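Local coordinates for variant surface glycoprotein MITat 1.13 (Trypanosoma brucei, PDB 6Z8H) that probably forms part of the dense glycoprotein coat on the parasite surface, whose antigenic switching lets the trypanosome evade the host immune response, at residues R40-Y48 / A264-R272. Sequence-based numbering, arbitrary orientation.
Sequences RLLKRLDLY and AHEALKAIR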
ATOM      1  N   ARG A  40       6.749   4.533 -15.984  1.00 32.85           N
ATOM      2  CA  ARG A  40       7.635   5.476 -15.317  1.00 32.30           C
ATOM      3  C   ARG A  40       7.094   5.819 -13.940  1.00 32.04           C
ATOM      4  O   ARG A  40       7.856   5.911 -12.968  1.00 33.27           O
ATOM      5  CB  ARG A  40       7.822   6.745 -16.157  1.00 34.61           C
ATOM      6  CG  ARG A  40       8.936   7.615 -15.582  1.00 34.74           C
ATOM      7  CD  ARG A  40       9.015   9.015 -16.195  1.00 35.53           C
ATOM      8  NE  ARG A  40       9.171   9.010 -17.645  1.00 36.60           N
ATOM      9  CZ  ARG A  40       9.502  10.073 -18.367  1.00 37.27           C
ATOM     10  NH1 ARG A  40       9.698  11.246 -17.791  1.00 38.01           N
ATOM     11  NH2 ARG A  40       9.581   9.966 -19.681  1.00 36.60           N
ATOM     12  N   LEU A  41       5.785   6.001 -13.823  1.00 31.79           N
ATOM     13  CA  LEU A  41       5.202   6.382 -12.542  1.00 32.09           C
ATOM     14  C   LEU A  41       5.346   5.264 -11.509  1.00 31.99           C
ATOM     15  O   LEU A  41       5.644   5.520 -10.321  1.00 32.56           O
ATOM     16  CB  LEU A  41       3.734   6.749 -12.735  1.00 31.59           C
ATOM     17  CG  LEU A  41       3.033   7.467 -11.577  1.00 33.81           C
ATOM     18  CD1 LEU A  41       3.825   8.717 -11.159  1.00 33.92           C
ATOM     19  CD2 LEU A  41       1.577   7.805 -11.901  1.00 34.99           C
ATOM     20  N   LEU A  42       5.187   4.010 -11.943  1.00 31.83           N
ATOM     21  CA  LEU A  42       5.391   2.884 -11.041  1.00 30.48           C
ATOM     22  C   LEU A  42       6.867   2.707 -10.708  1.00 29.90           C
ATOM     23  O   LEU A  42       7.202   2.306  -9.588  1.00 30.09           O
ATOM     24  CB  LEU A  42       4.842   1.608 -11.666  1.00 30.03           C
ATOM     25  CG  LEU A  42       3.336   1.504 -11.750  1.00 29.87           C
ATOM     26  CD1 LEU A  42       2.931   0.276 -12.563  1.00 30.41           C
ATOM     27  CD2 LEU A  42       2.709   1.402 -10.371  1.00 30.22           C
ATOM     28  N   LYS A  43       7.772   3.024 -11.639  1.00 30.00           N
ATOM     29  CA  LYS A  43       9.201   2.994 -11.327  1.00 30.29           C
ATOM     30  C   LYS A  43       9.574   4.072 -10.318  1.00 30.83           C
ATOM     31  O   LYS A  43      10.408   3.842  -9.433  1.00 31.93           O
ATOM     32  CB  LYS A  43      10.017   3.168 -12.613  1.00 33.98           C
ATOM     33  CG  LYS A  43      10.297   1.857 -13.338  1.00 36.86           C
ATOM     34  CD  LYS A  43      11.080   2.053 -14.632  1.00 39.68           C
ATOM     35  CE  LYS A  43      10.779   0.910 -15.590  1.00 42.53           C
ATOM     36  NZ  LYS A  43      11.851   0.674 -16.611  1.00 43.96           N
ATOM     37  N   ARG A  44       8.982   5.260 -10.433  1.00 30.83           N
ATOM     38  CA  ARG A  44       9.212   6.303  -9.445  1.00 31.22           C
ATOM     39  C   ARG A  44       8.645   5.908  -8.085  1.00 31.32           C
ATOM     40  O   ARG A  44       9.279   6.135  -7.039  1.00 34.00           O
ATOM     41  CB  ARG A  44       8.597   7.606  -9.915  1.00 31.58           C
ATOM     42  CG  ARG A  44       9.250   8.198 -11.154  1.00 30.90           C
ATOM     43  CD  ARG A  44       8.531   9.462 -11.538  1.00 32.34           C
ATOM     44  NE  ARG A  44       8.672  10.498 -10.519  1.00 32.89           N
ATOM     45  CZ  ARG A  44       7.807  11.495 -10.347  1.00 31.59           C
ATOM     46  NH1 ARG A  44       6.723  11.589 -11.119  1.00 33.03           N
ATOM     47  NH2 ARG A  44       8.009  12.414  -9.422  1.00 32.99           N
ATOM     48  N   LEU A  45       7.462   5.309  -8.068  1.00 30.84           N
ATOM     49  CA  LEU A  45       6.914   4.816  -6.811  1.00 31.04           C
ATOM     50  C   LEU A  45       7.859   3.813  -6.166  1.00 31.05           C
ATOM     51  O   LEU A  45       8.071   3.833  -4.938  1.00 31.89           O
ATOM     52  CB  LEU A  45       5.577   4.140  -7.063  1.00 29.59           C
ATOM     53  CG  LEU A  45       4.896   3.550  -5.817  1.00 29.62           C
ATOM     54  CD1 LEU A  45       4.647   4.642  -4.779  1.00 30.82           C
ATOM     55  CD2 LEU A  45       3.617   2.858  -6.174  1.00 30.41           C
ATOM     56  N   ASP A  46       8.388   2.889  -6.961  1.00 32.15           N
ATOM     57  CA  ASP A  46       9.284   1.859  -6.457  1.00 34.49           C
ATOM     58  C   ASP A  46      10.519   2.445  -5.778  1.00 33.42           C
ATOM     59  O   ASP A  46      11.043   1.836  -4.827  1.00 34.73           O
ATOM     60  CB  ASP A  46       9.706   0.916  -7.584  1.00 37.81           C
ATOM     61  CG  ASP A  46      10.388  -0.342  -7.059  1.00 43.58           C
ATOM     62  OD1 ASP A  46       9.685  -1.224  -6.517  1.00 45.18           O
ATOM     63  OD2 ASP A  46      11.639  -0.432  -7.143  1.00 47.05           O
ATOM     64  N   LEU A  47      10.967   3.643  -6.177  1.00 32.91           N
ATOM     65  CA  LEU A  47      12.096   4.259  -5.475  1.00 32.88           C
ATOM     66  C   LEU A  47      11.775   4.445  -3.991  1.00 32.44           C
ATOM     67  O   LEU A  47      12.634   4.242  -3.109  1.00 34.34           O
ATOM     68  CB  LEU A  47      12.414   5.631  -6.056  1.00 32.81           C
ATOM     69  CG  LEU A  47      12.734   5.701  -7.545  1.00 33.07           C
ATOM     70  CD1 LEU A  47      12.932   7.152  -7.934  1.00 33.35           C
ATOM     71  CD2 LEU A  47      13.940   4.865  -7.869  1.00 34.21           C
ATOM     72  N   TYR A  48      10.554   4.889  -3.702  1.00 31.38           N
ATOM     73  CA  TYR A  48      10.146   5.167  -2.333  1.00 30.76           C
ATOM     74  C   TYR A  48       9.739   3.900  -1.609  1.00 29.96           C
ATOM     75  O   TYR A  48      10.077   3.730  -0.433  1.00 29.55           O
ATOM     76  CB  TYR A  48       9.004   6.188  -2.313  1.00 30.79           C
ATOM     77  CG  TYR A  48       9.322   7.489  -3.013  1.00 31.78           C
ATOM     78  CD1 TYR A  48       9.103   7.627  -4.377  1.00 32.74           C
ATOM     79  CD2 TYR A  48       9.806   8.587  -2.322  1.00 32.25           C
ATOM     80  CE1 TYR A  48       9.373   8.798  -5.020  1.00 33.29           C
ATOM     81  CE2 TYR A  48      10.105   9.770  -2.972  1.00 32.87           C
ATOM     82  CZ  TYR A  48       9.877   9.871  -4.332  1.00 33.73           C
ATOM     83  OH  TYR A  48      10.139  11.048  -5.022  1.00 35.16           O
ATOM     84  N   ALA A 264      -0.918  12.308  -7.823  1.00 30.15           N
ATOM     85  CA  ALA A 264       0.077  11.266  -7.597  1.00 30.19           C
ATOM     86  C   ALA A 264       1.483  11.854  -7.524  1.00 30.97           C
ATOM     87  O   ALA A 264       2.254  11.545  -6.601  1.00 32.40           O
ATOM     88  CB  ALA A 264      -0.038  10.214  -8.699  1.00 31.81           C
ATOM     89  N   HIS A 265       1.825  12.720  -8.484  1.00 31.20           N
ATOM     90  CA  HIS A 265       3.107  13.417  -8.467  1.00 30.40           C
ATOM     91  C   HIS A 265       3.292  14.170  -7.157  1.00 31.56           C
ATOM     92  O   HIS A 265       4.369  14.137  -6.556  1.00 32.12           O
ATOM     93  CB  HIS A 265       3.129  14.395  -9.639  1.00 30.84           C
ATOM     94  CG  HIS A 265       4.484  14.907 -10.036  1.00 31.11           C
ATOM     95  ND1 HIS A 265       5.475  14.092 -10.531  1.00 31.74           N
ATOM     96  CD2 HIS A 265       4.954  16.171 -10.146  1.00 32.72           C
ATOM     97  CE1 HIS A 265       6.512  14.826 -10.895  1.00 33.80           C
ATOM     98  NE2 HIS A 265       6.210  16.095 -10.696  1.00 32.90           N
ATOM     99  N   GLU A 266       2.293  14.902  -6.710  1.00 32.27           N
ATOM    100  CA  GLU A 266       2.359  15.700  -5.471  1.00 33.77           C
ATOM    101  C   GLU A 266       2.544  14.767  -4.265  1.00 31.77           C
ATOM    102  O   GLU A 266       3.174  15.221  -3.304  1.00 31.32           O
ATOM    103  CB  GLU A 266       1.127  16.571  -5.296  1.00 37.66           C
ATOM    104  CG  GLU A 266       1.168  17.442  -4.054  1.00 41.58           C
ATOM    105  CD  GLU A 266       2.477  18.189  -3.820  1.00 45.19           C
ATOM    106  OE1 GLU A 266       3.151  17.926  -2.763  1.00 45.78           O
ATOM    107  OE2 GLU A 266       2.840  19.024  -4.704  1.00 47.18           O
ATOM    108  N   ALA A 267       2.033  13.538  -4.300  1.00 30.52           N
ATOM    109  CA  ALA A 267       2.175  12.637  -3.158  1.00 31.01           C
ATOM    110  C   ALA A 267       3.604  12.136  -3.037  1.00 30.62           C
ATOM    111  O   ALA A 267       4.115  11.969  -1.919  1.00 31.54           O
ATOM    112  CB  ALA A 267       1.226  11.452  -3.300  1.00 30.98           C
ATOM    113  N   LEU A 268       4.288  11.944  -4.161  1.00 30.70           N
ATOM    114  CA  LEU A 268       5.714  11.646  -4.108  1.00 30.38           C
ATOM    115  C   LEU A 268       6.501  12.826  -3.543  1.00 31.74           C
ATOM    116  O   LEU A 268       7.370  12.646  -2.679  1.00 32.97           O
ATOM    117  CB  LEU A 268       6.215  11.279  -5.504  1.00 30.12           C
ATOM    118  CG  LEU A 268       5.560  10.033  -6.117  1.00 30.43           C
ATOM    119  CD1 LEU A 268       6.152   9.753  -7.480  1.00 31.62           C
ATOM    120  CD2 LEU A 268       5.732   8.827  -5.170  1.00 32.68           C
ATOM    121  N   LYS A 269       6.172  14.051  -3.957  1.00 32.64           N
ATOM    122  CA  LYS A 269       6.852  15.219  -3.404  1.00 33.39           C
ATOM    123  C   LYS A 269       6.621  15.318  -1.895  1.00 32.90           C
ATOM    124  O   LYS A 269       7.523  15.723  -1.145  1.00 33.41           O
ATOM    125  CB  LYS A 269       6.389  16.500  -4.086  1.00 35.94           C
ATOM    126  CG  LYS A 269       7.140  17.709  -3.611  1.00 37.30           C
ATOM    127  CD  LYS A 269       6.877  18.926  -4.469  1.00 39.09           C
ATOM    128  CE  LYS A 269       7.816  20.064  -4.108  1.00 40.67           C
ATOM    129  NZ  LYS A 269       7.475  21.330  -4.812  1.00 41.81           N
ATOM    130  N   ALA A 270       5.429  14.937  -1.421  1.00 33.04           N
ATOM    131  CA  ALA A 270       5.157  15.003   0.017  1.00 32.96           C
ATOM    132  C   ALA A 270       6.118  14.142   0.824  1.00 32.70           C
ATOM    133  O   ALA A 270       6.476  14.493   1.959  1.00 34.69           O
ATOM    134  CB  ALA A 270       3.718  14.573   0.306  1.00 32.69           C
ATOM    135  N   ILE A 271       6.536  13.008   0.264  1.00 32.01           N
ATOM    136  CA  ILE A 271       7.484  12.158   0.959  1.00 30.82           C
ATOM    137  C   ILE A 271       8.817  12.875   1.066  1.00 30.75           C
ATOM    138  O   ILE A 271       9.431  12.930   2.135  1.00 31.80           O
ATOM    139  CB  ILE A 271       7.637  10.799   0.257  1.00 29.78           C
ATOM    140  CG1 ILE A 271       6.320  10.031   0.216  1.00 29.39           C
ATOM    141  CG2 ILE A 271       8.721   9.961   0.966  1.00 29.71           C
ATOM    142  CD1 ILE A 271       6.393   8.786  -0.639  1.00 30.57           C
ATOM    143  N   ARG A 272       9.274  13.463  -0.040  1.00 31.15           N
ATOM    144  CA  ARG A 272      10.552  14.170  -0.043  1.00 31.73           C
ATOM    145  C   ARG A 272      10.513  15.391   0.868  1.00 33.82           C
ATOM    146  O   ARG A 272      11.465  15.652   1.612  1.00 35.18           O
ATOM    147  CB  ARG A 272      10.907  14.571  -1.480  1.00 32.13           C
ATOM    148  CG  ARG A 272      10.904  13.406  -2.454  1.00 33.24           C
ATOM    149  CD  ARG A 272      11.647  13.754  -3.741  1.00 33.69           C
ATOM    150  NE  ARG A 272      11.061  14.923  -4.367  1.00 35.80           N
ATOM    151  CZ  ARG A 272      10.059  14.888  -5.238  1.00 36.59           C
ATOM    152  NH1 ARG A 272       9.505  13.736  -5.599  1.00 37.37           N
ATOM    153  NH2 ARG A 272       9.594  16.022  -5.740  1.00 38.66           N
TER
HETATM  154  O   HOH W   1       7.203  14.224  -7.461  1.00 28.42           O
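In the helical bundle of this variant surface glycoprotein, the long helix 34-75 is flanked by the short helix 260-273, and Leu268 of the latter packs as a knob into the hole formed by Leu41, Arg44, Leu45 and Tyr48. The two segments run nearly parallel, their axes crossing at 19° and coming within 11.0 Å of each other. Leu268 divides its branches between two neighbours one helical turn apart: CD1 lies over the centre of the Arg44 guanidinium, 3.7 Å from CZ, while CD2 reaches the Tyr48 ring 3.6 Å from CE1. Ile271 approaches the same ring obliquely, with CG2 3.7 Å from Tyr48 CD2. Leu41 CD2 meets the Ala264 methyl, CB, at 4.3 Å. Leu45, Ala264 and Leu268 also touch Ile116 of helix 78-129, the second long helix, so the apolar layer joins three helices of the elongated VSG N-terminal domain.

Polar groups close the other side of this layer. A bend at chi3 (65°) turns the Arg44 guanidinium toward His265, whose ring plane is inclined 64° to it; Arg44 NH1 donates to His265 ND1 over 2.9 Å, within the imidazole plane and only moderately bent. Further along, Arg272 NH1 donates in its own guanidinium plane to Tyr48 OH, 2.8 Å away. A water bridges the two arginines and the backbone of His265, accepting from Arg272 NH1 and, weakly, from Arg44 NH2 while donating to His265 O. Glu182 and Glu183 lie among the two arginines and probably balance their charge: Glu182 makes a salt bridge to Arg44 NE and a hydrogen bond with Tyr48 OH, and Glu183 pairs with Arg272 NE.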